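DevB protein (Vibrio cholerae O1 biovar eltor str. N16961, PDB 1Y89) probably hydrolyses 6-phosphogluconolactone to 6-phosphogluconate, an early step of the oxidative pentose phosphate pathway. Local coordinates at residues Q29-L35 with N61-G67; E111-F115 with R173-T177; D142-L148 with Y213-I218. All coordinates share one frame; numbering follows the deposited sequence.

In the fold
All three contacts are buried, but they differ in what joins them. Contact 1 pairs two neighbouring parallel strands in the sheet through a ladder of backbone hydrogen bonds. The next strand over, 172-176, belongs to contact 2, where helix 108-122 packs on it by apolar contacts alone; Lys176 links the two by reaching Ser34 and, more weakly, the carbonyl of Trp66. Contact 3 is a loop held to a short helix by a single hydrogen bond and by apolar packing of Pro214, Leu148 and Ile218. Contacts 2 and 3 lie about 17 Å apart, centre to centre, yet Arg173 and His144, with Arg70, bind one phosphate ion, and Ser147 bonds to Arg173 and Ser175.

Contact 1 (Q29-L35 with N61-G67); sequences QPVHISL and NLHFWWG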
# COMPACT_ATOMS: atom_id res chain seq x y z
N GLN A 29 -0.03 23.06 4.84
CA GLN A 29 0.80 23.51 3.71
C GLN A 29 0.21 23.03 2.39
O GLN A 29 -0.61 22.11 2.40
CB GLN A 29 2.19 22.96 3.87
CG GLN A 29 2.17 21.45 3.84
CD GLN A 29 3.53 20.91 4.19
OE1 GLN A 29 4.43 20.86 3.33
NE2 GLN A 29 3.70 20.54 5.47
N PRO A 30 0.57 23.68 1.27
CA PRO A 30 0.00 23.32 -0.02
C PRO A 30 0.32 21.91 -0.46
O PRO A 30 1.47 21.44 -0.32
CB PRO A 30 0.63 24.33 -1.00
CG PRO A 30 1.04 25.48 -0.17
CD PRO A 30 1.47 24.86 1.16
N VAL A 31 -0.71 21.24 -0.96
CA VAL A 31 -0.61 19.90 -1.53
C VAL A 31 -1.23 20.02 -2.93
O VAL A 31 -2.39 20.45 -3.07
CB VAL A 31 -1.37 18.83 -0.69
CG1 VAL A 31 -1.29 17.42 -1.35
CG2 VAL A 31 -0.84 18.82 0.77
N HIS A 32 -0.44 19.67 -3.94
CA HIS A 32 -0.88 19.75 -5.33
C HIS A 32 -1.32 18.38 -5.82
O HIS A 32 -0.51 17.41 -5.86
CB HIS A 32 0.24 20.34 -6.18
CG HIS A 32 0.49 21.78 -5.84
ND1 HIS A 32 -0.33 22.79 -6.30
CD2 HIS A 32 1.41 22.36 -5.04
CE1 HIS A 32 0.10 23.95 -5.82
NE2 HIS A 32 1.17 23.71 -5.05
N ILE A 33 -2.61 18.32 -6.20
CA ILE A 33 -3.25 17.08 -6.58
C ILE A 33 -3.77 17.21 -8.02
O ILE A 33 -4.41 18.20 -8.38
CB ILE A 33 -4.39 16.69 -5.60
CG1 ILE A 33 -3.77 16.51 -4.18
CG2 ILE A 33 -5.15 15.37 -6.09
CD1 ILE A 33 -4.75 16.55 -3.09
N SER A 34 -3.46 16.21 -8.83
CA SER A 34 -3.93 16.18 -10.21
C SER A 34 -5.11 15.19 -10.36
O SER A 34 -5.00 14.00 -9.99
CB SER A 34 -2.79 15.79 -11.14
OG SER A 34 -3.27 15.65 -12.47
N LEU A 35 -6.22 15.67 -10.93
CA LEU A 35 -7.45 14.88 -11.03
C LEU A 35 -7.69 14.37 -12.44
O LEU A 35 -7.51 15.11 -13.39
CB LEU A 35 -8.65 15.74 -10.63
CG LEU A 35 -8.67 16.29 -9.19
CD1 LEU A 35 -9.90 17.17 -8.98
CD2 LEU A 35 -8.70 15.10 -8.18
N ASN A 61 -5.80 24.09 2.00
CA ASN A 61 -4.47 23.50 1.79
C ASN A 61 -4.32 22.63 0.53
O ASN A 61 -3.20 22.27 0.12
CB ASN A 61 -4.06 22.68 3.02
CG ASN A 61 -3.88 23.53 4.24
OD1 ASN A 61 -3.49 24.70 4.12
ND2 ASN A 61 -4.15 22.96 5.42
N LEU A 62 -5.44 22.31 -0.11
CA LEU A 62 -5.40 21.44 -1.31
C LEU A 62 -5.50 22.28 -2.57
O LEU A 62 -6.25 23.24 -2.62
CB LEU A 62 -6.55 20.40 -1.28
CG LEU A 62 -6.65 19.45 -0.09
CD1 LEU A 62 -7.72 18.39 -0.30
CD2 LEU A 62 -5.32 18.79 0.21
N HIS A 63 -4.72 21.92 -3.59
CA HIS A 63 -4.79 22.57 -4.90
C HIS A 63 -5.11 21.51 -5.93
O HIS A 63 -4.42 20.49 -6.00
CB HIS A 63 -3.45 23.26 -5.23
CG HIS A 63 -3.20 24.46 -4.37
ND1 HIS A 63 -3.36 25.75 -4.83
CD2 HIS A 63 -2.90 24.56 -3.05
CE1 HIS A 63 -3.11 26.60 -3.84
NE2 HIS A 63 -2.84 25.90 -2.75
N PHE A 64 -6.17 21.73 -6.70
CA PHE A 64 -6.57 20.76 -7.70
C PHE A 64 -6.21 21.22 -9.08
O PHE A 64 -6.50 22.38 -9.46
CB PHE A 64 -8.08 20.45 -7.64
CG PHE A 64 -8.47 19.68 -6.42
CD1 PHE A 64 -7.87 18.45 -6.13
CD2 PHE A 64 -9.43 20.16 -5.56
CE1 PHE A 64 -8.24 17.72 -4.98
CE2 PHE A 64 -9.79 19.44 -4.41
CZ PHE A 64 -9.19 18.22 -4.13
N TRP A 65 -5.61 20.29 -9.82
CA TRP A 65 -5.24 20.49 -11.21
C TRP A 65 -5.82 19.28 -11.94
O TRP A 65 -6.33 18.37 -11.28
CB TRP A 65 -3.72 20.51 -11.39
CG TRP A 65 -3.02 21.55 -10.55
CD1 TRP A 65 -2.75 21.46 -9.20
CD2 TRP A 65 -2.46 22.77 -11.00
NE1 TRP A 65 -2.07 22.59 -8.78
CE2 TRP A 65 -1.85 23.40 -9.87
CE3 TRP A 65 -2.38 23.40 -12.25
CZ2 TRP A 65 -1.22 24.62 -9.95
CZ3 TRP A 65 -1.74 24.63 -12.33
CH2 TRP A 65 -1.17 25.23 -11.18
N TRP A 66 -5.76 19.29 -13.27
CA TRP A 66 -6.24 18.20 -14.11
C TRP A 66 -5.12 17.54 -14.89
O TRP A 66 -4.28 18.26 -15.49
CB TRP A 66 -7.38 18.68 -15.04
CG TRP A 66 -8.67 18.62 -14.25
CD1 TRP A 66 -9.60 17.62 -14.25
CD2 TRP A 66 -9.09 19.57 -13.27
NE1 TRP A 66 -10.58 17.89 -13.33
CE2 TRP A 66 -10.29 19.08 -12.71
CE3 TRP A 66 -8.56 20.79 -12.79
CZ2 TRP A 66 -11.00 19.79 -11.72
CZ3 TRP A 66 -9.26 21.49 -11.80
CH2 TRP A 66 -10.45 20.97 -11.26
N GLY A 67 -5.09 16.20 -14.88
CA GLY A 67 -4.10 15.49 -15.74
C GLY A 67 -4.46 15.70 -17.22
O GLY A 67 -3.60 15.66 -18.11
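Leu35 fits into the hollow between Phe64 and Trp66: its CD1 lies 3.7 Å from Phe64 CD1 and 3.9 Å from Trp66 CZ2, while its CB sits over the face of the Trp66 five-membered ring. On the same side of the sheet Ile33 lies alongside Phe64, its CB 3.9 Å from Phe64 CD1. Leu62 CD2 fills the notch further along, touching Ile33 CD1 at 4.0 Å and Val31 CB at 4.1 Å, and Met21 of helix 10-25 packs against both Ile33 and Leu62.

The other side carries His32, His63 and Trp65. With CG beside the backbone N (chi1 -68°), the His32 ring leans toward the partner strand, and its ND1 accepts the indole N-H of Trp65 NE1 at 3.0 Å, a somewhat tilted bond that leaves the two rings rim to rim. His32 CE1 rests over a face of His63, 3.6 Å from His63 CG, their planes turned by 39°. His100 extends this aromatic cluster by stacking on Trp65 and bonding His63 ND1.

Between the two layers runs the parallel ladder, in which Ile33 O accepts from Trp65 N and Ile33 N donates to His63 O, 2.8 Å from N to O. Strands 31-35 and 62-70, joined through helices 39-48 and 53-56, make a beta-alpha-beta crossover, in keeping with the Rossmann-like clan of this family.

Contact 2 (E111-F115 with R173-T177); sequences EAERF and RVSKT. With PO4 (phosphate ion), chain C.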
# COMPACT_ATOMS: atom_id res chain seq x y z
N GLU A 111 -3.52 27.49 -24.69
CA GLU A 111 -3.95 26.99 -23.39
C GLU A 111 -2.99 25.95 -22.80
O GLU A 111 -2.65 26.03 -21.61
CB GLU A 111 -5.42 26.51 -23.41
CG GLU A 111 -5.86 25.82 -22.11
CD GLU A 111 -5.66 26.66 -20.83
OE1 GLU A 111 -5.48 27.89 -20.89
OE2 GLU A 111 -5.70 26.07 -19.74
N ALA A 112 -2.53 24.98 -23.59
CA ALA A 112 -1.48 24.06 -23.12
C ALA A 112 -0.27 24.83 -22.56
O ALA A 112 0.28 24.45 -21.50
CB ALA A 112 -1.03 23.10 -24.22
N GLU A 113 0.18 25.88 -23.27
CA GLU A 113 1.30 26.70 -22.79
C GLU A 113 0.98 27.45 -21.50
O GLU A 113 1.82 27.51 -20.60
CB GLU A 113 1.79 27.67 -23.87
CG GLU A 113 2.27 26.92 -25.10
CD GLU A 113 2.60 27.81 -26.29
OE1 GLU A 113 2.70 29.06 -26.14
OE2 GLU A 113 2.77 27.24 -27.38
N ARG A 114 -0.20 28.08 -21.42
CA ARG A 114 -0.64 28.73 -20.15
C ARG A 114 -0.66 27.75 -18.98
O ARG A 114 -0.16 28.03 -17.88
CB ARG A 114 -2.04 29.34 -20.32
CG ARG A 114 -2.43 30.31 -19.19
CD ARG A 114 -3.95 30.32 -18.90
NE ARG A 114 -4.47 28.98 -18.59
CZ ARG A 114 -4.31 28.37 -17.41
NH1 ARG A 114 -3.69 29.01 -16.39
NH2 ARG A 114 -4.79 27.14 -17.24
N PHE A 115 -1.27 26.59 -19.20
CA PHE A 115 -1.35 25.53 -18.19
C PHE A 115 0.06 25.14 -17.72
O PHE A 115 0.33 25.09 -16.52
CB PHE A 115 -2.16 24.35 -18.81
CG PHE A 115 -2.08 23.03 -18.07
CD1 PHE A 115 -2.34 22.95 -16.69
CD2 PHE A 115 -1.88 21.85 -18.77
CE1 PHE A 115 -2.31 21.70 -16.04
CE2 PHE A 115 -1.84 20.60 -18.12
CZ PHE A 115 -2.07 20.54 -16.76
N ARG A 173 -7.96 17.55 -26.58
CA ARG A 173 -7.71 17.65 -25.13
C ARG A 173 -6.40 18.36 -24.89
O ARG A 173 -5.48 18.28 -25.73
CB ARG A 173 -7.53 16.24 -24.53
CG ARG A 173 -8.87 15.46 -24.36
CD ARG A 173 -9.03 14.43 -25.44
NE ARG A 173 -10.30 13.73 -25.25
CZ ARG A 173 -10.49 12.69 -24.42
NH1 ARG A 173 -9.48 12.19 -23.72
NH2 ARG A 173 -11.70 12.15 -24.30
N VAL A 174 -6.28 18.98 -23.72
CA VAL A 174 -4.98 19.44 -23.19
C VAL A 174 -4.59 18.42 -22.12
O VAL A 174 -5.41 18.07 -21.28
CB VAL A 174 -5.09 20.86 -22.60
CG1 VAL A 174 -3.80 21.25 -21.84
CG2 VAL A 174 -5.42 21.86 -23.72
N SER A 175 -3.36 17.91 -22.20
CA SER A 175 -2.92 16.88 -21.30
C SER A 175 -1.61 17.22 -20.65
O SER A 175 -0.76 17.87 -21.27
CB SER A 175 -2.75 15.57 -22.06
OG SER A 175 -2.50 14.47 -21.19
N LYS A 176 -1.41 16.76 -19.42
CA LYS A 176 -0.04 16.64 -18.90
C LYS A 176 0.75 15.74 -19.83
O LYS A 176 0.17 14.83 -20.45
CB LYS A 176 -0.05 15.98 -17.52
CG LYS A 176 -0.50 16.91 -16.39
CD LYS A 176 -0.24 16.21 -15.01
CE LYS A 176 -0.54 17.12 -13.80
NZ LYS A 176 -1.91 17.71 -13.71
N THR A 177 2.07 15.97 -19.95
CA THR A 177 2.92 15.04 -20.66
C THR A 177 3.39 13.93 -19.72
O THR A 177 3.25 14.05 -18.49
CB THR A 177 4.17 15.73 -21.21
OG1 THR A 177 4.86 16.38 -20.12
CG2 THR A 177 3.77 16.74 -22.29
P PO4 C . -11.21 9.43 -21.64
O1 PO4 C . -9.79 9.86 -21.98
O2 PO4 C . -11.23 7.96 -21.53
O3 PO4 C . -11.52 10.13 -20.36
O4 PO4 C . -12.08 9.86 -22.75
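Val174 projects from its strand toward helix 108-122 and pushes CG1 against Phe115 and Ala112, 3.7 Å from Phe115 CD2 and 3.9 Å from Ala112 CA. Its other methyl, CG2, approaches the aliphatic CG of Glu111. Phe115 has CG anti to the backbone N (chi1 166°), which carries the ring past the valine, the two side chains running in opposite directions, to Ser175 and Lys176. There Lys176 crosses it at about a right angle, and Lys176 CG meets the ring edge 4.0 Å from Phe115 CZ.

Further out, Arg114 grips the Glu111 carboxylate side-on, Arg114 NE reaching Glu111 OE1 at 2.7 Å and Arg114 NH2 reaching Glu111 OE2 at 2.9 Å, the latter oxygen also taking the backbone N-H of Leu103. Beyond the Phe115 edge, the ammonium of Lys176 bonds Ser34 OG and lies in a cation-pi contact with Phe132.

On the face of the strand turned from the helix, Arg173 holds a phosphate with two nearly straight bonds in its guanidinium plane: NH1 to O1 of the ion at 2.9 Å and NH2 to O4 at 2.8 Å. Gln171 and Ser147 steady this guanidinium, and Arg70 and His144 complete the grip. A helix thus backs one face of the sheet's antiparallel part while the other lines an anion pocket; the ion, probably from the crystallisation liquor, may mark the place of a substrate phosphate.

Contact 3 (D142-L148 with Y213-I218); sequences DGHTASL and YPAAKI. With PO4 (phosphate ion), chain C.
Pro214 is wedged between two carbonyls of the 142-148 loop, its CG 3.3 Å from Leu148 O and its CD 3.4 Å from Gly143 O. The second of these oxygens also receives the backbone N-H of Ala215, N to O 3.0 Å and nearly straight at 168°, so the loop supplies an acceptor to the first turn of helix 214-217. Gly143, at positive phi (83°), brings its bare CA against the ring of Tyr213, Tyr213 CD1 to Gly143 CA 3.8 Å. Tyr213 OH is held by Gln202.

The loop follows strand 134-137 and carries the DGHTASLFP sequence characteristic of this sugar-phosphate family. Within it Asp142 OD1 closes an Asx turn onto His144 N and takes the ring N-H of His144 ND1 at 2.6 Å, in the imidazole plane. His144 CG sits between the backbone N and the carbonyl carbon (chi1 81°), which lets ND1 reach back to Asp142. This bond sets the ring's rotation and presents NE2 to the phosphate, 2.7 Å from His144 NE2 to O1 of the ion.

Leu148, the third large contributor, crosses Ile218 at about a right angle, with Leu148 CD1 3.8 Å from Ile218 CD1. Thr145 CG2 also approaches that methyl, and Leu181 of helix 178-183 packs against both Thr145 and Ile218.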
# COMPACT_ATOMS: atom_id res chain seq x y z
N ASP A 142 -7.85 0.85 -24.02
CA ASP A 142 -6.68 0.87 -24.94
C ASP A 142 -5.37 1.13 -24.21
O ASP A 142 -4.30 1.28 -24.82
CB ASP A 142 -6.88 1.94 -26.03
CG ASP A 142 -6.88 3.36 -25.45
OD1 ASP A 142 -7.05 3.52 -24.21
OD2 ASP A 142 -6.75 4.31 -26.25
N GLY A 143 -5.44 1.18 -22.88
CA GLY A 143 -4.24 1.43 -22.07
C GLY A 143 -3.85 2.91 -21.92
O GLY A 143 -2.82 3.20 -21.34
N HIS A 144 -4.65 3.86 -22.44
CA HIS A 144 -4.23 5.25 -22.37
C HIS A 144 -4.41 5.76 -20.94
O HIS A 144 -5.17 5.20 -20.17
CB HIS A 144 -4.98 6.18 -23.38
CG HIS A 144 -6.35 6.62 -22.93
ND1 HIS A 144 -7.49 5.86 -23.10
CD2 HIS A 144 -6.77 7.78 -22.36
CE1 HIS A 144 -8.55 6.54 -22.67
NE2 HIS A 144 -8.14 7.71 -22.22
N THR A 145 -3.70 6.83 -20.61
CA THR A 145 -3.91 7.49 -19.33
C THR A 145 -3.80 9.00 -19.61
O THR A 145 -3.23 9.40 -20.65
CB THR A 145 -2.89 7.03 -18.28
OG1 THR A 145 -3.27 7.51 -16.99
CG2 THR A 145 -1.45 7.53 -18.62
N ALA A 146 -4.36 9.83 -18.73
CA ALA A 146 -4.55 11.25 -19.07
C ALA A 146 -5.07 11.30 -20.51
O ALA A 146 -5.99 10.56 -20.83
CB ALA A 146 -3.21 12.03 -18.91
N SER A 147 -4.50 12.14 -21.39
CA SER A 147 -4.88 12.08 -22.82
C SER A 147 -3.65 11.73 -23.67
O SER A 147 -3.41 12.29 -24.77
CB SER A 147 -5.55 13.40 -23.31
OG SER A 147 -6.94 13.38 -22.94
N LEU A 148 -2.86 10.81 -23.10
CA LEU A 148 -1.70 10.23 -23.73
C LEU A 148 -2.14 8.88 -24.27
O LEU A 148 -2.34 7.94 -23.49
CB LEU A 148 -0.59 10.04 -22.68
CG LEU A 148 -0.15 11.35 -22.01
CD1 LEU A 148 0.87 11.06 -20.87
CD2 LEU A 148 0.38 12.37 -23.05
N TYR A 213 0.78 0.24 -24.26
CA TYR A 213 -0.05 1.01 -23.30
C TYR A 213 0.73 2.07 -22.52
O TYR A 213 1.58 1.73 -21.72
CB TYR A 213 -0.68 0.05 -22.28
CG TYR A 213 -1.38 -1.14 -22.87
CD1 TYR A 213 -2.12 -1.01 -24.04
CD2 TYR A 213 -1.33 -2.38 -22.25
CE1 TYR A 213 -2.80 -2.09 -24.57
CE2 TYR A 213 -1.99 -3.48 -22.78
CZ TYR A 213 -2.73 -3.31 -23.95
OH TYR A 213 -3.41 -4.38 -24.51
N PRO A 214 0.39 3.36 -22.70
CA PRO A 214 1.01 4.39 -21.86
C PRO A 214 0.94 4.06 -20.35
O PRO A 214 1.94 4.27 -19.63
CB PRO A 214 0.19 5.65 -22.20
CG PRO A 214 -0.20 5.39 -23.70
CD PRO A 214 -0.49 3.94 -23.74
N ALA A 215 -0.21 3.58 -19.85
CA ALA A 215 -0.33 3.27 -18.42
C ALA A 215 0.62 2.15 -17.96
O ALA A 215 1.02 2.14 -16.79
CB ALA A 215 -1.78 2.91 -18.03
N ALA A 216 0.96 1.21 -18.86
CA ALA A 216 2.02 0.21 -18.56
C ALA A 216 3.44 0.82 -18.50
O ALA A 216 4.32 0.31 -17.78
CB ALA A 216 2.01 -0.92 -19.57
N LYS A 217 3.67 1.89 -19.25
CA LYS A 217 4.99 2.50 -19.43
C LYS A 217 5.34 3.65 -18.49
O LYS A 217 6.51 3.99 -18.30
CB LYS A 217 5.13 3.03 -20.87
CG LYS A 217 5.10 1.94 -21.93
CD LYS A 217 5.35 2.55 -23.30
CE LYS A 217 4.93 1.60 -24.41
NZ LYS A 217 5.87 0.44 -24.48
N ILE A 218 4.32 4.28 -17.92
CA ILE A 218 4.54 5.52 -17.18
C ILE A 218 4.54 5.22 -15.69
O ILE A 218 3.54 4.71 -15.15
CB ILE A 218 3.47 6.61 -17.58
CG1 ILE A 218 3.77 7.10 -19.01
CG2 ILE A 218 3.53 7.80 -16.60
CD1 ILE A 218 2.60 7.92 -19.63
P PO4 C . -11.21 9.43 -21.64
O1 PO4 C . -9.79 9.86 -21.98
O2 PO4 C . -11.23 7.96 -21.53
O3 PO4 C . -11.52 10.13 -20.36
O4 PO4 C . -12.08 9.86 -22.75